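Esterase (Thermotoga maritima, PDB 3DOH) hydrolyses carboxylic esters, as a thermostable enzyme that joins an alpha/beta-hydrolase domain to an immunoglobulin-like N-terminal domain. Local coordinates at residues Val15-Glu20 / Gly196-Val201; Phe147-Pro152 / Leu244-Lys249; Gly184-Asp189 / Pro219-Asn224. All coordinates share one frame; numbering follows the deposited sequence.

Interaction 1 joins the immunoglobulin-like domain to the alpha/beta-hydrolase domain, whereas interactions 2 and 3 lie within the latter, so the three illustrate how one catalytic domain is held together and docked. The centres of interactions 1 and 3 are about 16 Å apart, yet they touch through packing of Gly196 CA on Glu185 CG. Interactions 2 and 3, with centres about 13 Å apart, meet where Val247 CG2 packs on Pro219 CG. Interactions 1 and 2 do not touch, their nearest atoms being about 12 Å apart. Asn197 and Glu185 come near a probable Ser271-His359-Asp319 triad without touching it, and the Arg198 and Glu185 side chains each lie about 4 Å from separate sulfates, probably from the crystallisation liquor.

Interaction 1: Val15-Glu20 / Gly196-Val201; sequences VFPEGE and GNRGAV
Val15 starts the contact with Asn197, Arg198 and Val201, at the tip of a beta hairpin through which the immunoglobulin-like domain meets the alpha/beta-hydrolase domain. With CG1 anti to its backbone N (chi1 -176°), Val15 sets that methyl against the carbonyl of Asn197, while its CB packs on Val201 CG1 at 4.2 Å. The carbonyl oxygen of Val15 sits over one face of the Arg198 guanidinium, close to NE but at too poor an angle for a hydrogen bond. Phe16 CA lies over the same face, above the centre of the guanidinium at 4.1 Å. Phe16 also opens the type I turn that ends at Gly19, and the two residues exchange backbone hydrogen bonds. Pro17 lies side by side with Arg198, its CD 3.5 Å from NH1, a nitrogen whose main partner is Glu347 of a second subunit. The domain junction therefore borders a contact between chains. Gly19 brings its CA against Gly196 O. A water finishes the docking, donating to Pro17 O at 2.7 Å and accepting from Arg198 N at 2.9 Å.

Interaction 2: Phe147-Pro152 / Leu244-Lys249; sequences FTFKDP and LLAVIK
The ring of Phe149 and the carboxylate of Asp151 are the two flat groups presented to Ala246 and Lys249. Two helix atoms approach the ring obliquely, Lys249 CB at 3.7 Å from CZ and Ala246 O near CE2. The Ala246 methyl adds an apolar contact, CB to Phe149 CE2 at 4.3 Å. The carboxylate receives the ammonium group on the syn side of OD1, 26° out of its plane, in a salt bridge with Lys249 NZ and Asp151 OD1 2.6 Å apart. A second, weak hydrogen bond runs from NZ to OD2 at 2.9 Å. Within the alpha/beta-hydrolase fold this is strand-on-helix packing: strand 144-150, outermost in the central sheet of this chain, and the loop leaving it lie against helix 242-257. Lys249 runs extended beyond CG and crosses both side chains at about a right angle, and its CD comes within 3.5 Å of Asp151 OD2. Asp151 has CG anti to its backbone N (chi1 178°), directed at the helix, and its OD1 also accepts a hydrogen bond from the backbone N of Thr154, just beyond in the same loop.

Interaction 3: Gly184-Asp189 / Pro219-Asn224; sequences GERGTD and PQCPPN
Gln220 uses both hydrogens of its NE2 to tie itself to Asp189 and Glu185. Asp189 OD1 accepts at 2.8 Å, met nearly along its C-O axis and almost exactly in the plane of the Gln220 amide. Glu185 O accepts the other bond at 3.0 Å with an N-H...O angle of 154°, again close to the amide plane. One side chain thus binds two points of the 184-189 loop. Beside it the backbones join directly: Gly187 N donates to Cys221 O at 3.0 Å, the donor tilted 24° from the carbonyl plane. Gly187 CA also packs on Pro223 CG, and a water donates to both Gly187 O and Gln220 O, each at 2.8 Å. Arg186 has Pro223 O 3.2 Å above one face of its guanidinium, toward the rim, without a hydrogen bond.

The loop follows strand 174-180 and continues an HGxG-like run from His181 to Gly184, which in related alpha/beta-hydrolases helps build the oxyanion hole; a similar role is probable here. The facing segment leaves strand 215-219, the antiparallel neighbour of 157-163.

Further out, Gln220 has CG anti to its backbone N (chi1 175°) and stays extended beyond it, which carries the amide to the 184-189 loop; its OE1 accepts from Asn190 N, fixing which way the amide faces. Asp189 OD2 accepts from Leu192 N at the start of helix 192-195. The Arg186 nitrogens are held by Ala183 O (NE), Ser225 O (NH1) and Phe101 O (NH2), with a cation-pi contact to Phe231. His181 NE2, in turn, is hydrogen-bonded to Cys221 N.

Interaction 1: Val15-Glu20 / Gly196-Val201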
ATOM      1  N   VAL A  15       6.897  23.897  22.236  1.00 27.54           N
ATOM      2  CA  VAL A  15       5.820  23.174  22.909  1.00 27.71           C
ATOM      3  C   VAL A  15       4.661  22.939  21.931  1.00 28.57           C
ATOM      4  O   VAL A  15       3.998  23.909  21.473  1.00 28.74           O
ATOM      5  CB  VAL A  15       5.342  23.861  24.235  1.00 27.87           C
ATOM      6  CG1 VAL A  15       4.284  23.019  24.945  1.00 25.54           C
ATOM      7  CG2 VAL A  15       6.525  24.142  25.174  1.00 27.11           C
ATOM      8  N   PHE A  16       4.429  21.660  21.610  1.00 28.21           N
ATOM      9  CA  PHE A  16       3.352  21.272  20.703  1.00 28.25           C
ATOM     10  C   PHE A  16       2.126  20.809  21.517  1.00 29.71           C
ATOM     11  O   PHE A  16       2.248  20.508  22.726  1.00 29.84           O
ATOM     12  CB  PHE A  16       3.812  20.169  19.750  1.00 26.75           C
ATOM     13  CG  PHE A  16       4.815  20.618  18.750  1.00 26.16           C
ATOM     14  CD1 PHE A  16       6.186  20.469  19.003  1.00 26.02           C
ATOM     15  CD2 PHE A  16       4.408  21.234  17.553  1.00 23.89           C
ATOM     16  CE1 PHE A  16       7.142  20.914  18.077  1.00 23.73           C
ATOM     17  CE2 PHE A  16       5.339  21.688  16.633  1.00 19.96           C
ATOM     18  CZ  PHE A  16       6.700  21.517  16.868  1.00 23.34           C
ATOM     19  N   PRO A  17       0.939  20.722  20.867  1.00 30.35           N
ATOM     20  CA  PRO A  17      -0.224  20.419  21.697  1.00 30.25           C
ATOM     21  C   PRO A  17      -0.044  19.224  22.651  1.00 30.94           C
ATOM     22  O   PRO A  17      -0.585  19.246  23.765  1.00 30.81           O
ATOM     23  CB  PRO A  17      -1.335  20.212  20.662  1.00 30.12           C
ATOM     24  CG  PRO A  17      -0.928  21.142  19.529  1.00 30.13           C
ATOM     25  CD  PRO A  17       0.563  20.901  19.442  1.00 29.94           C
ATOM     26  N   GLU A  18       0.724  18.207  22.256  1.00 31.32           N
ATOM     27  CA  GLU A  18       0.913  17.038  23.138  1.00 31.89           C
ATOM     28  C   GLU A  18       2.212  17.137  23.965  1.00 31.24           C
ATOM     29  O   GLU A  18       2.685  16.141  24.531  1.00 31.02           O
ATOM     30  CB  GLU A  18       0.867  15.737  22.343  1.00 32.79           C
ATOM     31  CG  GLU A  18      -0.153  15.744  21.167  1.00 38.45           C
ATOM     32  CD  GLU A  18       0.495  15.920  19.773  1.00 47.25           C
ATOM     33  OE1 GLU A  18       0.621  17.100  19.276  1.00 48.54           O
ATOM     34  OE2 GLU A  18       0.881  14.857  19.186  1.00 50.11           O
ATOM     35  N   GLY A  19       2.773  18.351  24.032  1.00 30.05           N
ATOM     36  CA  GLY A  19       3.962  18.620  24.809  1.00 28.49           C
ATOM     37  C   GLY A  19       5.176  19.020  24.005  1.00 27.82           C
ATOM     38  O   GLY A  19       5.110  19.161  22.769  1.00 27.32           O
ATOM     39  N   GLU A  20       6.291  19.193  24.706  1.00 27.13           N
ATOM     40  CA  GLU A  20       7.488  19.787  24.130  1.00 26.33           C
ATOM     41  C   GLU A  20       8.287  18.753  23.347  1.00 26.40           C
ATOM     42  O   GLU A  20       8.563  17.657  23.837  1.00 26.26           O
ATOM     43  CB  GLU A  20       8.360  20.405  25.224  1.00 25.63           C
ATOM     44  CG  GLU A  20       9.707  20.911  24.733  1.00 25.29           C
ATOM     45  CD  GLU A  20      10.744  20.972  25.837  1.00 24.57           C
ATOM     46  OE1 GLU A  20      10.701  20.113  26.744  1.00 19.60           O
ATOM     47  OE2 GLU A  20      11.602  21.878  25.799  1.00 24.81           O
ATOM     48  N   GLY A 196       4.626  20.455  29.316  1.00 22.05           N
ATOM     49  CA  GLY A 196       3.796  19.266  29.134  1.00 22.77           C
ATOM     50  C   GLY A 196       2.671  19.438  28.132  1.00 23.73           C
ATOM     51  O   GLY A 196       2.264  18.468  27.517  1.00 24.12           O
ATOM     52  N   ASN A 197       2.189  20.669  27.945  1.00 24.36           N
ATOM     53  CA  ASN A 197       1.133  21.005  26.959  1.00 25.15           C
ATOM     54  C   ASN A 197       1.148  22.526  26.664  1.00 25.17           C
ATOM     55  O   ASN A 197       2.019  23.221  27.171  1.00 25.78           O
ATOM     56  CB  ASN A 197      -0.219  20.550  27.479  1.00 24.17           C
ATOM     57  CG  ASN A 197      -0.429  20.948  28.919  1.00 27.12           C
ATOM     58  OD1 ASN A 197      -0.742  20.103  29.778  1.00 31.80           O
ATOM     59  ND2 ASN A 197      -0.266  22.249  29.206  1.00 26.21           N
ATOM     60  N   ARG A 198       0.215  23.039  25.866  1.00 25.13           N
ATOM     61  CA  ARG A 198       0.287  24.416  25.398  1.00 25.64           C
ATOM     62  C   ARG A 198      -0.423  25.338  26.397  1.00 25.48           C
ATOM     63  O   ARG A 198      -0.720  26.504  26.114  1.00 24.94           O
ATOM     64  CB  ARG A 198      -0.301  24.546  23.976  1.00 25.87           C
ATOM     65  CG  ARG A 198       0.641  24.199  22.764  1.00 26.87           C
ATOM     66  CD  ARG A 198       0.484  25.204  21.572  1.00 28.47           C
ATOM     67  NE  ARG A 198       1.742  25.384  20.809  1.00 39.64           N
ATOM     68  CZ  ARG A 198       1.982  24.952  19.542  1.00 45.16           C
ATOM     69  NH1 ARG A 198       1.039  24.301  18.826  1.00 46.32           N
ATOM     70  NH2 ARG A 198       3.184  25.165  18.960  1.00 43.48           N
ATOM     71  N   GLY A 199      -0.673  24.812  27.596  1.00 26.08           N
ATOM     72  CA  GLY A 199      -1.474  25.514  28.624  1.00 25.15           C
ATOM     73  C   GLY A 199      -0.972  26.872  29.063  1.00 24.78           C
ATOM     74  O   GLY A 199      -1.770  27.789  29.336  1.00 24.62           O
ATOM     75  N   ALA A 200       0.352  27.018  29.133  1.00 24.47           N
ATOM     76  CA  ALA A 200       0.943  28.275  29.605  1.00 24.41           C
ATOM     77  C   ALA A 200       1.319  29.132  28.405  1.00 24.71           C
ATOM     78  O   ALA A 200       1.105  30.329  28.361  1.00 24.36           O
ATOM     79  CB  ALA A 200       2.179  27.999  30.466  1.00 23.29           C
ATOM     80  N   VAL A 201       1.839  28.450  27.410  1.00 24.66           N
ATOM     81  CA  VAL A 201       2.616  29.026  26.366  1.00 24.43           C
ATOM     82  C   VAL A 201       1.753  29.638  25.252  1.00 23.98           C
ATOM     83  O   VAL A 201       2.129  30.627  24.616  1.00 24.69           O
ATOM     84  CB  VAL A 201       3.516  27.867  25.886  1.00 25.29           C
ATOM     85  CG1 VAL A 201       3.328  27.525  24.432  1.00 25.90           C
ATOM     86  CG2 VAL A 201       4.946  28.018  26.384  1.00 23.60           C
TER
HETATM   87  O   HOH W   1      -1.895  21.391  24.755  1.00 33.41           O

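Interaction 2: Phe147-Pro152 / Leu244-Lys249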
ATOM      1  N   PHE A 147      11.140  31.739  38.847  1.00 36.53           N
ATOM      2  CA  PHE A 147      11.158  32.287  40.189  1.00 37.45           C
ATOM      3  C   PHE A 147      10.740  31.163  41.112  1.00 38.28           C
ATOM      4  O   PHE A 147      10.158  30.176  40.655  1.00 38.47           O
ATOM      5  CB  PHE A 147      10.174  33.464  40.305  1.00 37.13           C
ATOM      6  CG  PHE A 147      10.617  34.700  39.580  1.00 37.74           C
ATOM      7  CD1 PHE A 147      11.769  35.385  39.967  1.00 39.62           C
ATOM      8  CD2 PHE A 147       9.889  35.191  38.499  1.00 37.36           C
ATOM      9  CE1 PHE A 147      12.176  36.559  39.275  1.00 40.42           C
ATOM     10  CE2 PHE A 147      10.288  36.352  37.798  1.00 34.50           C
ATOM     11  CZ  PHE A 147      11.414  37.034  38.185  1.00 37.38           C
ATOM     12  N   THR A 148      11.053  31.301  42.400  1.00 39.55           N
ATOM     13  CA  THR A 148      10.490  30.442  43.468  1.00 40.01           C
ATOM     14  C   THR A 148       9.893  31.361  44.500  1.00 40.18           C
ATOM     15  O   THR A 148      10.441  32.431  44.731  1.00 40.38           O
ATOM     16  CB  THR A 148      11.560  29.656  44.181  1.00 39.60           C
ATOM     17  OG1 THR A 148      12.519  29.222  43.219  1.00 41.61           O
ATOM     18  CG2 THR A 148      10.965  28.455  44.813  1.00 40.08           C
ATOM     19  N   PHE A 149       8.784  30.963  45.112  1.00 40.01           N
ATOM     20  CA  PHE A 149       8.186  31.763  46.133  1.00 40.63           C
ATOM     21  C   PHE A 149       8.186  30.914  47.364  1.00 43.35           C
ATOM     22  O   PHE A 149       7.942  29.705  47.281  1.00 43.45           O
ATOM     23  CB  PHE A 149       6.767  32.132  45.709  1.00 39.93           C
ATOM     24  CG  PHE A 149       5.857  32.561  46.835  1.00 35.66           C
ATOM     25  CD1 PHE A 149       5.845  33.865  47.269  1.00 32.75           C
ATOM     26  CD2 PHE A 149       4.989  31.654  47.422  1.00 33.11           C
ATOM     27  CE1 PHE A 149       4.991  34.271  48.284  1.00 32.53           C
ATOM     28  CE2 PHE A 149       4.124  32.042  48.432  1.00 33.42           C
ATOM     29  CZ  PHE A 149       4.134  33.354  48.868  1.00 35.98           C
ATOM     30  N   LYS A 150       8.503  31.526  48.507  1.00 46.35           N
ATOM     31  CA  LYS A 150       8.395  30.817  49.799  1.00 49.63           C
ATOM     32  C   LYS A 150       7.202  31.365  50.597  1.00 50.71           C
ATOM     33  O   LYS A 150       7.195  32.522  51.022  1.00 50.88           O
ATOM     34  CB  LYS A 150       9.732  30.791  50.598  1.00 49.86           C
ATOM     35  CG  LYS A 150      10.647  32.080  50.561  1.00 51.58           C
ATOM     36  CD  LYS A 150      11.716  32.083  51.717  1.00 51.68           C
ATOM     37  CE  LYS A 150      12.918  33.046  51.473  1.00 52.89           C
ATOM     38  NZ  LYS A 150      12.801  34.397  52.137  1.00 54.18           N
ATOM     39  N   ASP A 151       6.173  30.537  50.735  1.00 52.60           N
ATOM     40  CA  ASP A 151       4.939  30.905  51.412  1.00 54.52           C
ATOM     41  C   ASP A 151       5.244  31.080  52.907  1.00 55.95           C
ATOM     42  O   ASP A 151       5.548  30.108  53.581  1.00 56.17           O
ATOM     43  CB  ASP A 151       3.905  29.795  51.150  1.00 54.68           C
ATOM     44  CG  ASP A 151       2.560  30.025  51.860  1.00 55.15           C
ATOM     45  OD1 ASP A 151       2.556  30.547  53.004  1.00 55.48           O
ATOM     46  OD2 ASP A 151       1.505  29.653  51.274  1.00 53.46           O
ATOM     47  N   PRO A 152       5.177  32.326  53.432  1.00 57.40           N
ATOM     48  CA  PRO A 152       5.714  32.619  54.782  1.00 58.27           C
ATOM     49  C   PRO A 152       4.809  32.123  55.929  1.00 58.97           C
ATOM     50  O   PRO A 152       5.278  31.985  57.080  1.00 58.78           O
ATOM     51  CB  PRO A 152       5.795  34.149  54.791  1.00 57.95           C
ATOM     52  CG  PRO A 152       4.656  34.568  53.933  1.00 57.37           C
ATOM     53  CD  PRO A 152       4.566  33.527  52.824  1.00 57.57           C
ATOM     54  N   LEU A 244      -2.277  25.505  46.069  1.00 32.99           N
ATOM     55  CA  LEU A 244      -3.196  26.492  45.523  1.00 32.49           C
ATOM     56  C   LEU A 244      -3.109  27.743  46.345  1.00 32.65           C
ATOM     57  O   LEU A 244      -2.988  28.825  45.793  1.00 33.07           O
ATOM     58  CB  LEU A 244      -4.638  25.999  45.553  1.00 33.07           C
ATOM     59  CG  LEU A 244      -5.706  26.427  44.518  1.00 33.18           C
ATOM     60  CD1 LEU A 244      -7.086  26.361  45.168  1.00 31.51           C
ATOM     61  CD2 LEU A 244      -5.532  27.798  43.891  1.00 31.80           C
ATOM     62  N   LEU A 245      -3.169  27.608  47.669  1.00 32.35           N
ATOM     63  CA  LEU A 245      -3.139  28.785  48.537  1.00 31.72           C
ATOM     64  C   LEU A 245      -1.898  29.588  48.303  1.00 31.20           C
ATOM     65  O   LEU A 245      -1.932  30.804  48.223  1.00 31.69           O
ATOM     66  CB  LEU A 245      -3.220  28.398  50.004  1.00 31.76           C
ATOM     67  CG  LEU A 245      -4.620  27.920  50.354  1.00 32.08           C
ATOM     68  CD1 LEU A 245      -4.583  27.295  51.742  1.00 33.85           C
ATOM     69  CD2 LEU A 245      -5.615  29.055  50.256  1.00 28.11           C
ATOM     70  N   ALA A 246      -0.789  28.905  48.166  1.00 30.46           N
ATOM     71  CA  ALA A 246       0.403  29.598  47.859  1.00 30.69           C
ATOM     72  C   ALA A 246       0.174  30.403  46.544  1.00 31.48           C
ATOM     73  O   ALA A 246       0.301  31.630  46.571  1.00 32.26           O
ATOM     74  CB  ALA A 246       1.547  28.622  47.786  1.00 29.91           C
ATOM     75  N   VAL A 247      -0.229  29.752  45.431  1.00 31.67           N
ATOM     76  CA  VAL A 247      -0.515  30.448  44.143  1.00 31.27           C
ATOM     77  C   VAL A 247      -1.268  31.780  44.310  1.00 32.06           C
ATOM     78  O   VAL A 247      -0.937  32.794  43.695  1.00 31.50           O
ATOM     79  CB  VAL A 247      -1.308  29.539  43.173  1.00 31.73           C
ATOM     80  CG1 VAL A 247      -1.730  30.288  41.910  1.00 29.73           C
ATOM     81  CG2 VAL A 247      -0.510  28.305  42.840  1.00 29.99           C
ATOM     82  N   ILE A 248      -2.279  31.795  45.162  1.00 32.84           N
ATOM     83  CA  ILE A 248      -2.963  33.062  45.403  1.00 34.22           C
ATOM     84  C   ILE A 248      -2.023  34.173  45.893  1.00 35.02           C
ATOM     85  O   ILE A 248      -1.994  35.275  45.340  1.00 35.24           O
ATOM     86  CB  ILE A 248      -4.131  32.891  46.353  1.00 33.77           C
ATOM     87  CG1 ILE A 248      -5.108  31.889  45.752  1.00 34.44           C
ATOM     88  CG2 ILE A 248      -4.789  34.225  46.596  1.00 32.98           C
ATOM     89  CD1 ILE A 248      -5.719  32.346  44.430  1.00 32.46           C
ATOM     90  N   LYS A 249      -1.240  33.853  46.915  1.00 36.14           N
ATOM     91  CA  LYS A 249      -0.300  34.806  47.497  1.00 37.30           C
ATOM     92  C   LYS A 249       0.622  35.302  46.423  1.00 37.20           C
ATOM     93  O   LYS A 249       1.002  36.449  46.405  1.00 37.39           O
ATOM     94  CB  LYS A 249       0.494  34.152  48.630  1.00 37.57           C
ATOM     95  CG  LYS A 249      -0.334  33.870  49.863  1.00 39.83           C
ATOM     96  CD  LYS A 249       0.399  32.942  50.796  1.00 45.06           C
ATOM     97  CE  LYS A 249      -0.507  32.562  51.971  1.00 49.32           C
ATOM     98  NZ  LYS A 249       0.132  31.556  52.910  1.00 50.58           N
TER

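Interaction 3: Gly184-Asp189 / Pro219-Asn224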
ATOM      1  N   GLY A 184       0.539  15.097  36.134  1.00 28.04           N
ATOM      2  CA  GLY A 184       1.773  14.574  35.560  1.00 29.20           C
ATOM      3  C   GLY A 184       2.893  15.582  35.511  1.00 30.39           C
ATOM      4  O   GLY A 184       4.056  15.217  35.481  1.00 31.45           O
ATOM      5  N   GLU A 185       2.542  16.861  35.495  1.00 30.98           N
ATOM      6  CA  GLU A 185       3.511  17.928  35.456  1.00 31.45           C
ATOM      7  C   GLU A 185       4.016  18.328  36.850  1.00 31.22           C
ATOM      8  O   GLU A 185       4.918  19.151  36.956  1.00 30.68           O
ATOM      9  CB  GLU A 185       2.896  19.140  34.759  1.00 32.04           C
ATOM     10  CG  GLU A 185       2.830  19.002  33.273  1.00 34.78           C
ATOM     11  CD  GLU A 185       1.899  17.886  32.896  1.00 39.79           C
ATOM     12  OE1 GLU A 185       0.673  18.030  33.177  1.00 42.38           O
ATOM     13  OE2 GLU A 185       2.395  16.859  32.360  1.00 38.31           O
ATOM     14  N   ARG A 186       3.446  17.755  37.909  1.00 30.89           N
ATOM     15  CA  ARG A 186       3.980  17.987  39.259  1.00 31.07           C
ATOM     16  C   ARG A 186       5.469  17.685  39.323  1.00 31.44           C
ATOM     17  O   ARG A 186       5.988  16.856  38.554  1.00 31.36           O
ATOM     18  CB  ARG A 186       3.267  17.175  40.327  1.00 30.19           C
ATOM     19  CG  ARG A 186       1.922  17.712  40.698  1.00 29.98           C
ATOM     20  CD  ARG A 186       1.213  16.737  41.598  1.00 28.78           C
ATOM     21  NE  ARG A 186       1.218  15.402  41.028  1.00 26.95           N
ATOM     22  CZ  ARG A 186       0.773  14.319  41.655  1.00 27.20           C
ATOM     23  NH1 ARG A 186       0.284  14.425  42.877  1.00 24.46           N
ATOM     24  NH2 ARG A 186       0.799  13.127  41.050  1.00 27.64           N
ATOM     25  N   GLY A 187       6.148  18.371  40.236  1.00 31.36           N
ATOM     26  CA  GLY A 187       7.583  18.275  40.303  1.00 31.64           C
ATOM     27  C   GLY A 187       8.169  19.480  40.976  1.00 31.82           C
ATOM     28  O   GLY A 187       7.495  20.178  41.729  1.00 32.47           O
ATOM     29  N   THR A 188       9.454  19.714  40.734  1.00 31.99           N
ATOM     30  CA  THR A 188      10.227  20.669  41.520  1.00 32.10           C
ATOM     31  C   THR A 188      11.244  21.336  40.607  1.00 32.31           C
ATOM     32  O   THR A 188      12.101  22.099  41.052  1.00 33.50           O
ATOM     33  CB  THR A 188      10.966  19.979  42.680  1.00 32.51           C
ATOM     34  OG1 THR A 188      10.623  20.617  43.916  1.00 30.74           O
ATOM     35  CG2 THR A 188      12.471  20.057  42.475  1.00 31.59           C
ATOM     36  N   ASP A 189      11.132  21.030  39.320  1.00 31.13           N
ATOM     37  CA  ASP A 189      12.079  21.473  38.329  1.00 31.35           C
ATOM     38  C   ASP A 189      11.707  22.814  37.706  1.00 31.06           C
ATOM     39  O   ASP A 189      12.532  23.440  37.018  1.00 31.39           O
ATOM     40  CB  ASP A 189      12.188  20.412  37.210  1.00 32.13           C
ATOM     41  CG  ASP A 189      10.833  20.170  36.457  1.00 34.59           C
ATOM     42  OD1 ASP A 189       9.758  20.212  37.075  1.00 36.29           O
ATOM     43  OD2 ASP A 189      10.829  19.924  35.232  1.00 39.18           O
ATOM     44  N   PRO A 219       2.505  28.323  37.831  1.00 29.36           N
ATOM     45  CA  PRO A 219       3.040  27.649  39.017  1.00 30.10           C
ATOM     46  C   PRO A 219       3.196  26.128  38.941  1.00 30.82           C
ATOM     47  O   PRO A 219       2.400  25.456  38.282  1.00 31.41           O
ATOM     48  CB  PRO A 219       2.041  28.037  40.122  1.00 30.05           C
ATOM     49  CG  PRO A 219       0.796  28.322  39.410  1.00 30.05           C
ATOM     50  CD  PRO A 219       1.170  28.879  38.054  1.00 29.82           C
ATOM     51  N   GLN A 220       4.213  25.594  39.637  1.00 31.52           N
ATOM     52  CA  GLN A 220       4.396  24.125  39.738  1.00 32.04           C
ATOM     53  C   GLN A 220       4.109  23.554  41.103  1.00 32.69           C
ATOM     54  O   GLN A 220       4.606  24.041  42.114  1.00 33.65           O
ATOM     55  CB  GLN A 220       5.806  23.696  39.351  1.00 31.71           C
ATOM     56  CG  GLN A 220       6.038  22.203  39.557  1.00 29.69           C
ATOM     57  CD  GLN A 220       7.316  21.727  38.886  1.00 31.42           C
ATOM     58  OE1 GLN A 220       8.374  22.337  39.043  1.00 30.29           O
ATOM     59  NE2 GLN A 220       7.219  20.643  38.111  1.00 30.32           N
ATOM     60  N   CYS A 221       3.295  22.504  41.134  1.00 33.29           N
ATOM     61  CA  CYS A 221       2.877  21.896  42.392  1.00 33.65           C
ATOM     62  C   CYS A 221       3.605  20.578  42.635  1.00 34.47           C
ATOM     63  O   CYS A 221       3.958  19.869  41.693  1.00 34.45           O
ATOM     64  CB  CYS A 221       1.364  21.670  42.401  1.00 33.17           C
ATOM     65  SG  CYS A 221       0.821  20.288  43.433  1.00 32.83           S
ATOM     66  N   PRO A 222       3.827  20.257  43.906  1.00 35.59           N
ATOM     67  CA  PRO A 222       5.006  19.484  44.311  1.00 36.59           C
ATOM     68  C   PRO A 222       4.648  18.043  44.656  1.00 36.74           C
ATOM     69  O   PRO A 222       3.586  17.792  45.226  1.00 35.94           O
ATOM     70  CB  PRO A 222       5.487  20.221  45.563  1.00 36.38           C
ATOM     71  CG  PRO A 222       4.258  20.839  46.125  1.00 36.82           C
ATOM     72  CD  PRO A 222       3.411  21.217  44.943  1.00 35.92           C
ATOM     73  N   PRO A 223       5.529  17.111  44.312  1.00 37.70           N
ATOM     74  CA  PRO A 223       5.123  15.886  43.616  1.00 38.33           C
ATOM     75  C   PRO A 223       4.091  15.095  44.414  1.00 39.14           C
ATOM     76  O   PRO A 223       3.377  14.268  43.849  1.00 39.95           O
ATOM     77  CB  PRO A 223       6.428  15.095  43.517  1.00 38.18           C
ATOM     78  CG  PRO A 223       7.491  16.136  43.507  1.00 38.11           C
ATOM     79  CD  PRO A 223       6.994  17.240  44.398  1.00 37.60           C
ATOM     80  N   ASN A 224       4.019  15.353  45.716  1.00 39.92           N
ATOM     81  CA  ASN A 224       3.158  14.580  46.604  1.00 41.89           C
ATOM     82  C   ASN A 224       2.039  15.426  47.202  1.00 41.63           C
ATOM     83  O   ASN A 224       1.542  15.134  48.290  1.00 41.91           O
ATOM     84  CB  ASN A 224       3.982  13.932  47.718  1.00 42.99           C
ATOM     85  CG  ASN A 224       4.370  12.501  47.401  1.00 47.64           C
ATOM     86  OD1 ASN A 224       5.541  12.200  47.171  1.00 52.41           O
ATOM     87  ND2 ASN A 224       3.384  11.612  47.386  1.00 50.45           N
TER
HETATM   88  O   HOH W   2       6.182  22.098  43.265  1.00 25.08           O